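Local coordinates for DNA sulfur modification protein DndE (Escherichia coli, PDB 4LRV), which takes part in DNA phosphorothioation, the replacement of a non-bridging oxygen of the DNA backbone by sulfur, and probably binds DNA, at the interface of chains A and B and the interface of chains A and C. Coordinates in Å, arbitrary orientation; residue numbers count along the deposited sequence, not the author numbering. Chains: chain A/B/C, DNA sulfur modification protein DndE.

Contact 1: the interface of chains A and B. Residues chain A 37, 70, 73, 76-77; chain B 37, 69, 73.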
loop_
_atom_site.group_PDB
_atom_site.type_symbol
_atom_site.label_atom_id
_atom_site.label_comp_id
_atom_site.label_asym_id
_atom_site.label_seq_id
_atom_site.Cartn_x
_atom_site.Cartn_y
_atom_site.Cartn_z
ATOM N N PHE A 37 6.402 10.218 -16.665
ATOM C CA PHE A 37 6.181 9.177 -17.677
ATOM C C PHE A 37 5.058 9.474 -18.670
ATOM O O PHE A 37 5.106 9.001 -19.799
ATOM C CB PHE A 37 6.029 7.786 -17.057
ATOM C CG PHE A 37 7.308 7.236 -16.499
ATOM C CD1 PHE A 37 8.416 7.057 -17.318
ATOM C CD2 PHE A 37 7.413 6.920 -15.153
ATOM C CE1 PHE A 37 9.609 6.577 -16.812
ATOM C CE2 PHE A 37 8.602 6.431 -14.629
ATOM C CZ PHE A 37 9.707 6.255 -15.463
ATOM N N THR A 70 11.049 3.606 -9.344
ATOM C CA THR A 70 11.113 4.014 -10.737
ATOM C C THR A 70 12.460 4.667 -11.057
ATOM O O THR A 70 12.674 5.118 -12.179
ATOM C CB THR A 70 9.941 4.945 -11.159
ATOM O OG1 THR A 70 10.230 6.300 -10.787
ATOM C CG2 THR A 70 8.618 4.491 -10.562
ATOM N N ALA A 73 14.734 3.094 -14.003
ATOM C CA ALA A 73 13.964 3.355 -15.205
ATOM C C ALA A 73 14.054 4.826 -15.598
ATOM O O ALA A 73 14.410 5.145 -16.730
ATOM C CB ALA A 73 12.511 2.950 -15.000
ATOM N N LEU A 76 17.372 5.856 -16.858
ATOM C CA LEU A 76 17.685 5.242 -18.155
ATOM C C LEU A 76 16.963 5.977 -19.276
ATOM O O LEU A 76 17.517 6.211 -20.349
ATOM C CB LEU A 76 17.341 3.748 -18.162
ATOM C CG LEU A 76 17.891 2.802 -19.252
ATOM C CD1 LEU A 76 16.881 2.518 -20.318
ATOM C CD2 LEU A 76 19.211 3.250 -19.862
ATOM N N VAL A 77 15.724 6.360 -19.016
ATOM C CA VAL A 77 14.987 7.185 -19.956
ATOM C C VAL A 77 15.703 8.525 -20.189
ATOM O O VAL A 77 15.926 8.930 -21.330
ATOM C CB VAL A 77 13.550 7.414 -19.486
ATOM C CG1 VAL A 77 12.863 8.436 -20.377
ATOM C CG2 VAL A 77 12.792 6.102 -19.493
ATOM N N PHE B 37 15.913 -3.719 -17.214
ATOM C CA PHE B 37 16.717 -2.494 -17.217
ATOM C C PHE B 37 18.218 -2.759 -17.084
ATOM O O PHE B 37 19.035 -2.079 -17.718
ATOM C CB PHE B 37 16.202 -1.494 -16.183
ATOM C CG PHE B 37 14.871 -0.911 -16.542
ATOM C CD1 PHE B 37 14.787 0.184 -17.389
ATOM C CD2 PHE B 37 13.696 -1.480 -16.065
ATOM C CE1 PHE B 37 13.558 0.722 -17.740
ATOM C CE2 PHE B 37 12.457 -0.953 -16.406
ATOM C CZ PHE B 37 12.390 0.155 -17.248
ATOM N N GLU B 69 4.518 -0.016 -12.625
ATOM C CA GLU B 69 4.943 1.370 -12.781
ATOM C C GLU B 69 6.155 1.581 -13.717
ATOM O O GLU B 69 6.604 2.716 -13.895
ATOM C CB GLU B 69 5.183 2.032 -11.409
ATOM C CG GLU B 69 5.763 1.121 -10.318
ATOM C CD GLU B 69 4.685 0.308 -9.576
ATOM O OE1 GLU B 69 4.897 -0.908 -9.340
ATOM O OE2 GLU B 69 3.625 0.888 -9.235
ATOM N N ALA B 73 8.387 3.491 -19.279
ATOM C CA ALA B 73 9.814 3.356 -19.518
ATOM C C ALA B 73 10.154 2.150 -20.416
ATOM O O ALA B 73 10.918 2.282 -21.376
ATOM C CB ALA B 73 10.572 3.287 -18.201
#
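Helix 71-81 of each chain supplies an alanine to a two-fold symmetric helix-to-helix interface: the methyl groups of A:Ala73 and B:Ala73 meet with their CB atoms 3.8 Å apart. Each methyl is also met by the Phe37 ring of the opposite chain, so the two alanines and two phenylalanines interleave. The CB of A:Ala73 lies over the face of the B:Phe37 ring, 4.0 Å from its centroid, a CH-pi contact; its nearest ring atom is CZ of B:Phe37 at 3.6 Å. In the twin, CE1 of A:Phe37 comes to 3.7 Å from CB of B:Ala73, and CZ follows as the next ring atom. Both phenylalanines place CG anti to the carbonyl carbon (chi1 -71° in A:Phe37), which carries each ring off its helix towards the partner. Their second torsions, -59° in A:Phe37 against -85° in B:Phe37, differ modestly, which is not to be pressed at 2.50 Å resolution. The CG2 branch of A:Val77, beside its backbone N, packs 3.8 Å from CB of B:Ala73 and closes one flank. On another, B:Glu69 presents its backbone O to the CG2 methyl of A:Thr70 in a looser approach of 4.3 Å, while A:Leu76 adds peripheral packing near B:Phe37. In the fold, the patch sets helix 28-40 of chain A, or 28-41 of B, against helix 71-81 of the other chain, with the 3-10 turn 68-70 at its edge; the structure alone does not show whether the pair forms in solution.

Contact 2: the interface of chains A and C. Residues chain A 20, 23, 105; chain C 14, 18, 58-59.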
loop_
_atom_site.group_PDB
_atom_site.type_symbol
_atom_site.label_atom_id
_atom_site.label_comp_id
_atom_site.label_asym_id
_atom_site.label_seq_id
_atom_site.Cartn_x
_atom_site.Cartn_y
_atom_site.Cartn_z
ATOM N N LEU A 20 -3.482 18.201 -7.276
ATOM C CA LEU A 20 -3.791 16.836 -7.668
ATOM C C LEU A 20 -3.974 15.979 -6.420
ATOM O O LEU A 20 -4.905 15.192 -6.338
ATOM C CB LEU A 20 -2.680 16.260 -8.545
ATOM C CG LEU A 20 -2.860 14.796 -8.956
ATOM C CD1 LEU A 20 -4.084 14.662 -9.857
ATOM C CD2 LEU A 20 -1.606 14.249 -9.630
ATOM N N TYR A 23 -7.511 16.558 -4.884
ATOM C CA TYR A 23 -8.605 15.832 -5.552
ATOM C C TYR A 23 -8.461 14.318 -5.534
ATOM O O TYR A 23 -9.451 13.589 -5.560
ATOM C CB TYR A 23 -8.677 16.232 -7.019
ATOM C CG TYR A 23 -9.518 17.437 -7.292
ATOM C CD1 TYR A 23 -10.884 17.313 -7.539
ATOM C CD2 TYR A 23 -8.952 18.705 -7.323
ATOM C CE1 TYR A 23 -11.662 18.427 -7.804
ATOM C CE2 TYR A 23 -9.722 19.827 -7.583
ATOM C CZ TYR A 23 -11.071 19.684 -7.825
ATOM O OH TYR A 23 -11.825 20.807 -8.088
ATOM N N LEU A 105 -3.286 18.198 -17.138
ATOM C CA LEU A 105 -4.471 17.904 -16.332
ATOM C C LEU A 105 -5.273 19.175 -16.037
ATOM O O LEU A 105 -5.776 19.368 -14.926
ATOM C CB LEU A 105 -4.081 17.195 -15.027
ATOM C CG LEU A 105 -3.165 15.955 -15.056
ATOM C CD1 LEU A 105 -2.721 15.578 -13.644
ATOM C CD2 LEU A 105 -3.798 14.743 -15.738
ATOM N N GLU C 14 -17.665 19.567 -8.998
ATOM C CA GLU C 14 -16.343 19.704 -8.389
ATOM C C GLU C 14 -16.429 20.432 -7.058
ATOM O O GLU C 14 -15.964 19.918 -6.045
ATOM C CB GLU C 14 -15.390 20.468 -9.303
ATOM C CG GLU C 14 -14.470 19.596 -10.119
ATOM C CD GLU C 14 -13.329 20.379 -10.741
ATOM O OE1 GLU C 14 -13.437 21.617 -10.859
ATOM O OE2 GLU C 14 -12.317 19.756 -11.121
ATOM N N LYS C 18 -15.502 19.306 -3.260
ATOM C CA LYS C 18 -14.592 20.067 -2.415
ATOM C C LYS C 18 -15.255 20.439 -1.090
ATOM O O LYS C 18 -14.606 20.481 -0.045
ATOM C CB LYS C 18 -14.131 21.327 -3.143
ATOM C CG LYS C 18 -13.143 21.061 -4.262
ATOM C CD LYS C 18 -12.672 22.369 -4.884
ATOM C CE LYS C 18 -11.203 22.286 -5.302
ATOM N NZ LYS C 18 -10.293 21.937 -4.163
ATOM N N THR C 58 -12.342 22.200 -13.220
ATOM C CA THR C 58 -10.936 22.588 -13.187
ATOM C C THR C 58 -10.032 21.444 -13.610
ATOM O O THR C 58 -9.141 21.634 -14.453
ATOM C CB THR C 58 -10.517 22.994 -11.763
ATOM O OG1 THR C 58 -11.331 24.081 -11.319
ATOM C CG2 THR C 58 -9.057 23.408 -11.723
ATOM N N LEU C 59 -10.247 20.267 -13.016
ATOM C CA LEU C 59 -9.380 19.118 -13.289
ATOM C C LEU C 59 -9.953 18.142 -14.297
ATOM O O LEU C 59 -11.121 17.739 -14.202
ATOM C CB LEU C 59 -8.984 18.378 -12.003
ATOM C CG LEU C 59 -7.701 18.874 -11.317
ATOM C CD1 LEU C 59 -7.989 20.065 -10.412
ATOM C CD2 LEU C 59 -7.026 17.771 -10.523
#
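A:Tyr23 reaches across from helix 11-23 with its ring standing between the side chains of C:Glu14, C:Lys18 and C:Leu59. Its side chain crosses that of C:Glu14 at about a right angle, with ring and carboxylate planes 35° apart. The phenolic OH of A:Tyr23 sits almost straight above CD of C:Glu14, at 3.1 Å, over the face of the carboxylate and not in its plane, so it is not placed for a hydrogen bond to either oxygen. C:Lys18 also crosses the tyrosine roughly perpendicularly, and its bent chain lays CE 3.6 Å from CZ of A:Tyr23, so its aliphatic part makes the contact. C:Leu59 comes at a slant, its CD1 methyl 3.3 Å from CE2 of A:Tyr23 and its CD2 methyl near CD2 and CG of the ring. Backbone bonds within chain C hold the glutamate: N of C:Leu59 bonds to OE2 of C:Glu14 at 2.9 Å on the syn side, and N of C:Thr58 bonds to OE1 at 2.7 Å, from 37° out of the carboxylate plane. An alanine in place of C:Glu14 would probably leave both loop N-H groups without this acceptor and let C:Leu59 shift against the tyrosine ring. A:Leu20 and A:Leu105 flank C:Leu59 more loosely. In the fold, the end of helix 11-23 and the chain near the C-terminus of chain A meet helix 11-24 and the 58-59 loop of chain C, an interface that may not persist in solution.

Contact 3: the interface of chains A and B. Residues chain A 37, 41; chain B 69, 72-73.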
loop_
_atom_site.group_PDB
_atom_site.type_symbol
_atom_site.label_atom_id
_atom_site.label_comp_id
_atom_site.label_asym_id
_atom_site.label_seq_id
_atom_site.Cartn_x
_atom_site.Cartn_y
_atom_site.Cartn_z
ATOM N N PHE A 37 6.402 10.218 -16.665
ATOM C CA PHE A 37 6.181 9.177 -17.677
ATOM C C PHE A 37 5.058 9.474 -18.670
ATOM O O PHE A 37 5.106 9.001 -19.799
ATOM C CB PHE A 37 6.029 7.786 -17.057
ATOM C CG PHE A 37 7.308 7.236 -16.499
ATOM C CD1 PHE A 37 8.416 7.057 -17.318
ATOM C CD2 PHE A 37 7.413 6.920 -15.153
ATOM C CE1 PHE A 37 9.609 6.577 -16.812
ATOM C CE2 PHE A 37 8.602 6.431 -14.629
ATOM C CZ PHE A 37 9.707 6.255 -15.463
ATOM N N GLU A 41 6.272 9.744 -22.715
ATOM C CA GLU A 41 5.663 8.946 -23.789
ATOM C C GLU A 41 4.877 9.781 -24.812
ATOM O O GLU A 41 4.170 9.229 -25.640
ATOM C CB GLU A 41 4.796 7.809 -23.228
ATOM C CG GLU A 41 3.440 8.232 -22.633
ATOM C CD GLU A 41 2.697 7.062 -21.977
ATOM O OE1 GLU A 41 3.028 5.892 -22.273
ATOM O OE2 GLU A 41 1.790 7.300 -21.148
ATOM N N GLU B 69 4.518 -0.016 -12.625
ATOM C CA GLU B 69 4.943 1.370 -12.781
ATOM C C GLU B 69 6.155 1.581 -13.717
ATOM O O GLU B 69 6.604 2.716 -13.895
ATOM C CB GLU B 69 5.183 2.032 -11.409
ATOM C CG GLU B 69 5.763 1.121 -10.318
ATOM C CD GLU B 69 4.685 0.308 -9.576
ATOM O OE1 GLU B 69 4.897 -0.908 -9.340
ATOM O OE2 GLU B 69 3.625 0.888 -9.235
ATOM N N GLN B 72 5.692 2.470 -18.920
ATOM C CA GLN B 72 6.037 3.531 -19.857
ATOM C C GLN B 72 7.495 3.485 -20.267
ATOM O O GLN B 72 7.796 3.452 -21.456
ATOM C CB GLN B 72 5.718 4.906 -19.289
ATOM C CG GLN B 72 4.309 5.290 -19.487
ATOM C CD GLN B 72 3.522 5.152 -18.235
ATOM O OE1 GLN B 72 3.799 4.283 -17.401
ATOM N NE2 GLN B 72 2.531 6.020 -18.070
ATOM N N ALA B 73 8.387 3.491 -19.279
ATOM C CA ALA B 73 9.814 3.356 -19.518
ATOM C C ALA B 73 10.154 2.150 -20.416
ATOM O O ALA B 73 10.918 2.282 -21.376
ATOM C CB ALA B 73 10.572 3.287 -18.201
#
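A:Phe37 and B:Gln72 form the apolar centre, through the aliphatic base of the glutamine: CB of A:Phe37 lies 3.7 Å from CB of B:Gln72. The phenylalanine ring continues this packing, with CG and CD1 both 4.0 Å from that same glutamine CB, while its CE1 atom meets B:Ala73. The B:Gln72 side chain leaves its helix with CG anti to the carbonyl carbon and then bends at chi2, 103°, which brings the amide back past CB of A:Phe37. There the amide carbon CD sits 3.8 Å from that CB, and the ring and amide planes lie 30° apart, closer to parallel than to perpendicular. Further out, the carboxylate of A:Glu41 covers the glutamine's CG; its CD is 3.5 Å from CG of B:Gln72. An extended chain beyond CG carries this carboxylate across to the partner, where its plane is turned 41° from that of the amide. At the polar rim, NE2 of B:Gln72 donates a weak, somewhat bent hydrogen bond to OE2 of A:Glu41, 3.4 Å long. At this length it can add little, and the apolar contacts carry most of the patch. B:Glu69 borders the opposite flank, its backbone O facing the ring only distantly. For the protein, the site probably seats the end of helix 28-40 and the following A:Glu41 against the start of helix 71-81 of the other chain, and its two-fold twin would repeat that support if the pair forms in solution.

Contact 1 and contact 3 are neighbouring parts of one two-fold interface: their C-alpha centres are about 6 Å apart, and both include A:Phe37, B:Glu69 and B:Ala73. Contact 2 stands apart, its C-alpha centre about 27 Å from that of contact 1 and 23 Å from that of contact 3, and shares no residue with either. It uses helix 11-23 of chain A and helix 11-24 of chain C, and the A-C interface is not an exact two-fold. Chain A can therefore engage chains B and C at once through separate surfaces, which suits the eight-copy deposited assembly, although the structure alone does not show this as the cellular form.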